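Malate synthase (Haloferax volcanii, PDB 3OYZ) catalyses the magnesium-dependent Claisen condensation of acetyl-CoA with glyoxylate and the hydrolysis of malyl-CoA to malate and CoA in the glyoxylate cycle. Local coordinates at residues 99-108 / 136-146. Sequence-based numbering, arbitrary orientation.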
# COMPACT_ATOMS: atom_id res chain seq x y z
N PHE A 99 -0.30 2.18 -33.37
CA PHE A 99 0.90 2.46 -34.10
C PHE A 99 0.60 3.11 -35.49
O PHE A 99 1.33 4.00 -35.88
CB PHE A 99 1.53 1.10 -34.40
CG PHE A 99 2.70 1.16 -35.35
CD1 PHE A 99 3.77 1.99 -35.11
CD2 PHE A 99 2.71 0.35 -36.48
CE1 PHE A 99 4.88 2.05 -35.98
CE2 PHE A 99 3.79 0.38 -37.36
CZ PHE A 99 4.89 1.22 -37.10
N GLN A 100 -0.34 2.59 -36.28
CA GLN A 100 -0.56 3.25 -37.59
C GLN A 100 -0.94 4.72 -37.47
O GLN A 100 -0.41 5.56 -38.20
CB GLN A 100 -1.65 2.56 -38.39
CG GLN A 100 -1.52 1.05 -38.50
CD GLN A 100 -2.76 0.41 -39.16
OE1 GLN A 100 -3.65 -0.11 -38.48
NE2 GLN A 100 -2.81 0.44 -40.49
N HIS A 101 -1.80 5.03 -36.50
CA HIS A 101 -2.12 6.44 -36.21
C HIS A 101 -0.91 7.23 -35.82
O HIS A 101 -0.82 8.36 -36.31
CB HIS A 101 -3.33 6.63 -35.26
CG HIS A 101 -4.65 6.31 -35.90
ND1 HIS A 101 -5.77 5.91 -35.20
CD2 HIS A 101 -5.02 6.31 -37.21
CE1 HIS A 101 -6.79 5.70 -36.03
NE2 HIS A 101 -6.35 5.96 -37.25
N MET A 102 0.07 6.71 -35.04
CA MET A 102 1.18 7.55 -34.65
C MET A 102 2.05 7.79 -35.84
O MET A 102 2.74 8.83 -35.96
CB MET A 102 2.18 6.89 -33.63
CG MET A 102 1.61 6.62 -32.28
SD MET A 102 2.77 5.97 -30.99
CE MET A 102 4.29 6.61 -31.58
N LEU A 103 2.12 6.75 -36.67
CA LEU A 103 2.95 6.87 -37.85
C LEU A 103 2.38 8.03 -38.77
O LEU A 103 3.16 8.86 -39.26
CB LEU A 103 2.92 5.52 -38.55
CG LEU A 103 3.86 5.27 -39.74
CD1 LEU A 103 5.36 5.38 -39.41
CD2 LEU A 103 3.51 3.93 -40.40
N ASP A 104 1.08 8.07 -39.01
CA ASP A 104 0.40 9.15 -39.78
C ASP A 104 0.63 10.52 -39.17
O ASP A 104 1.11 11.46 -39.84
CB ASP A 104 -1.13 8.94 -39.81
CG ASP A 104 -1.54 7.70 -40.56
OD1 ASP A 104 -0.70 7.20 -41.35
OD2 ASP A 104 -2.69 7.22 -40.36
N ILE A 105 0.35 10.63 -37.86
CA ILE A 105 0.49 11.89 -37.15
C ILE A 105 1.90 12.46 -37.24
O ILE A 105 2.02 13.69 -37.32
CB ILE A 105 -0.06 11.80 -35.72
CG1 ILE A 105 -1.56 11.53 -35.82
CG2 ILE A 105 0.28 13.02 -34.91
CD1 ILE A 105 -2.20 10.99 -34.52
N THR A 106 2.95 11.63 -37.27
CA THR A 106 4.29 12.24 -37.21
C THR A 106 4.91 12.42 -38.59
O THR A 106 6.08 12.77 -38.71
CB THR A 106 5.28 11.32 -36.41
OG1 THR A 106 5.07 9.99 -36.90
CG2 THR A 106 4.88 11.28 -34.93
N ASP A 107 4.19 12.13 -39.65
CA ASP A 107 4.75 12.39 -41.00
C ASP A 107 5.17 13.87 -41.03
O ASP A 107 4.31 14.71 -40.85
CB ASP A 107 3.64 12.14 -42.02
CG ASP A 107 4.06 12.36 -43.47
OD1 ASP A 107 5.16 12.90 -43.75
OD2 ASP A 107 3.25 11.93 -44.31
N PRO A 108 6.46 14.20 -41.21
CA PRO A 108 7.00 15.55 -41.07
C PRO A 108 6.51 16.50 -42.20
O PRO A 108 6.43 17.71 -42.00
CB PRO A 108 8.51 15.33 -41.25
CG PRO A 108 8.71 13.89 -40.93
CD PRO A 108 7.52 13.26 -41.62
N PHE A 136 7.42 0.36 -31.25
CA PHE A 136 6.68 1.21 -32.20
C PHE A 136 7.13 2.66 -32.21
O PHE A 136 7.26 3.26 -33.28
CB PHE A 136 5.19 1.09 -31.97
CG PHE A 136 4.66 -0.24 -32.37
CD1 PHE A 136 4.96 -0.76 -33.63
CD2 PHE A 136 3.77 -0.94 -31.56
CE1 PHE A 136 4.38 -1.97 -34.06
CE2 PHE A 136 3.20 -2.17 -31.97
CZ PHE A 136 3.53 -2.68 -33.21
N PHE A 137 7.44 3.24 -31.05
CA PHE A 137 7.96 4.60 -31.02
C PHE A 137 9.28 4.64 -31.80
O PHE A 137 9.54 5.59 -32.60
CB PHE A 137 8.27 5.11 -29.58
CG PHE A 137 7.12 5.64 -28.82
CD1 PHE A 137 6.98 7.02 -28.63
CD2 PHE A 137 6.15 4.77 -28.32
CE1 PHE A 137 5.89 7.48 -27.94
CE2 PHE A 137 5.06 5.21 -27.63
CZ PHE A 137 4.93 6.60 -27.41
N THR A 138 10.17 3.68 -31.54
CA THR A 138 11.45 3.64 -32.23
C THR A 138 11.24 3.52 -33.77
O THR A 138 11.93 4.17 -34.56
CB THR A 138 12.29 2.45 -31.67
OG1 THR A 138 12.52 2.73 -30.28
CG2 THR A 138 13.66 2.45 -32.37
N ILE A 139 10.38 2.60 -34.17
CA ILE A 139 10.10 2.48 -35.63
C ILE A 139 9.57 3.79 -36.24
O ILE A 139 10.11 4.21 -37.27
CB ILE A 139 9.17 1.31 -35.88
CG1 ILE A 139 10.00 -0.01 -35.77
CG2 ILE A 139 8.53 1.37 -37.30
CD1 ILE A 139 9.07 -1.21 -35.55
N VAL A 140 8.56 4.42 -35.65
CA VAL A 140 8.06 5.74 -36.06
C VAL A 140 9.14 6.77 -36.22
O VAL A 140 9.21 7.41 -37.30
CB VAL A 140 6.95 6.24 -35.10
CG1 VAL A 140 6.72 7.72 -35.32
CG2 VAL A 140 5.73 5.36 -35.24
N GLU A 141 9.96 6.99 -35.19
CA GLU A 141 11.16 7.82 -35.27
C GLU A 141 12.06 7.58 -36.47
O GLU A 141 12.45 8.51 -37.21
CB GLU A 141 12.00 7.85 -33.98
CG GLU A 141 11.18 8.47 -32.83
CD GLU A 141 11.78 8.19 -31.44
OE1 GLU A 141 12.56 7.21 -31.28
OE2 GLU A 141 11.43 8.92 -30.49
N HIS A 142 12.42 6.31 -36.64
CA HIS A 142 13.31 5.98 -37.74
C HIS A 142 12.60 6.16 -39.10
O HIS A 142 13.22 6.63 -40.04
CB HIS A 142 13.88 4.56 -37.61
CG HIS A 142 15.03 4.49 -36.64
ND1 HIS A 142 16.35 4.49 -37.04
CD2 HIS A 142 15.06 4.57 -35.29
CE1 HIS A 142 17.14 4.48 -35.98
NE2 HIS A 142 16.37 4.54 -34.90
N GLU A 143 11.34 5.80 -39.22
CA GLU A 143 10.62 5.88 -40.47
C GLU A 143 10.52 7.37 -40.89
O GLU A 143 10.46 7.65 -42.09
CB GLU A 143 9.21 5.29 -40.39
CG GLU A 143 9.22 3.77 -40.40
CD GLU A 143 9.90 3.21 -41.65
OE1 GLU A 143 9.46 3.63 -42.75
OE2 GLU A 143 10.87 2.39 -41.56
N HIS A 144 10.61 8.32 -39.98
CA HIS A 144 10.23 9.70 -40.31
C HIS A 144 11.42 10.60 -40.07
O HIS A 144 11.24 11.81 -39.98
CB HIS A 144 9.02 10.19 -39.51
CG HIS A 144 7.72 9.69 -40.05
ND1 HIS A 144 7.55 9.42 -41.39
CD2 HIS A 144 6.52 9.44 -39.47
CE1 HIS A 144 6.32 8.97 -41.60
NE2 HIS A 144 5.67 8.99 -40.45
N GLY A 145 12.60 10.01 -39.96
CA GLY A 145 13.83 10.69 -39.61
C GLY A 145 13.83 11.60 -38.40
O GLY A 145 14.55 12.60 -38.37
N LEU A 146 13.05 11.26 -37.37
CA LEU A 146 13.18 11.98 -36.10
C LEU A 146 14.37 11.48 -35.30
O LEU A 146 14.82 10.35 -35.51
CB LEU A 146 11.90 11.85 -35.27
CG LEU A 146 10.67 12.01 -36.15
CD1 LEU A 146 9.45 11.68 -35.34
CD2 LEU A 146 10.54 13.53 -36.62
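Phe99 and Phe136 lie face to face in an offset stack, centroids 4.3 Å apart and planes 24° from parallel. The shift brings Phe136 CD1 over the rim of the Phe99 ring, while Phe99 CB sits above the centre of the Phe136 ring as a CH-pi donor. CG of Phe99 is anti to the backbone N (chi1 171°), which swings the ring across to the other helix; there its CZ meets Ile139 CG2 at 3.6 Å and its CE1 meets Val140 CG2. One face of Phe137 takes the methyl of Met102: CE stands 3.9 Å from the ring centroid, almost on the normal, with SD also over that face, a Met-aromatic contact. His144 follows the end of its helix. Asp107 CA and Pro108 CD cover one face, and at the edge, near the ring plane, NE2 donates to Leu103 O (2.8 Å). With the cover from Asp107 and Pro108, that bond would hold the imidazole's rotation; it engages a carbonyl near the C-terminal end of helix 92-105. Thr106 OG1 lies at the same edge, 3.0 Å from His144 CD2, but its hydrogen bond goes back to Met102 O, which also accepts from Thr106 N. Between the aromatic groups Val140 fills the middle, its CG1 3.2 Å from Thr106 OG1. The contact thus joins two successive outer helices of the TIM barrel; residues 99-105 and 136-143 run in the same general direction, their axes within 9.8 Å and crossing at -28°. Strand 118-121, which connects them in sequence, lies beneath: Met102, Thr106 and Phe137 all rest on Phe119, and helix 59-73 packs against Ile105.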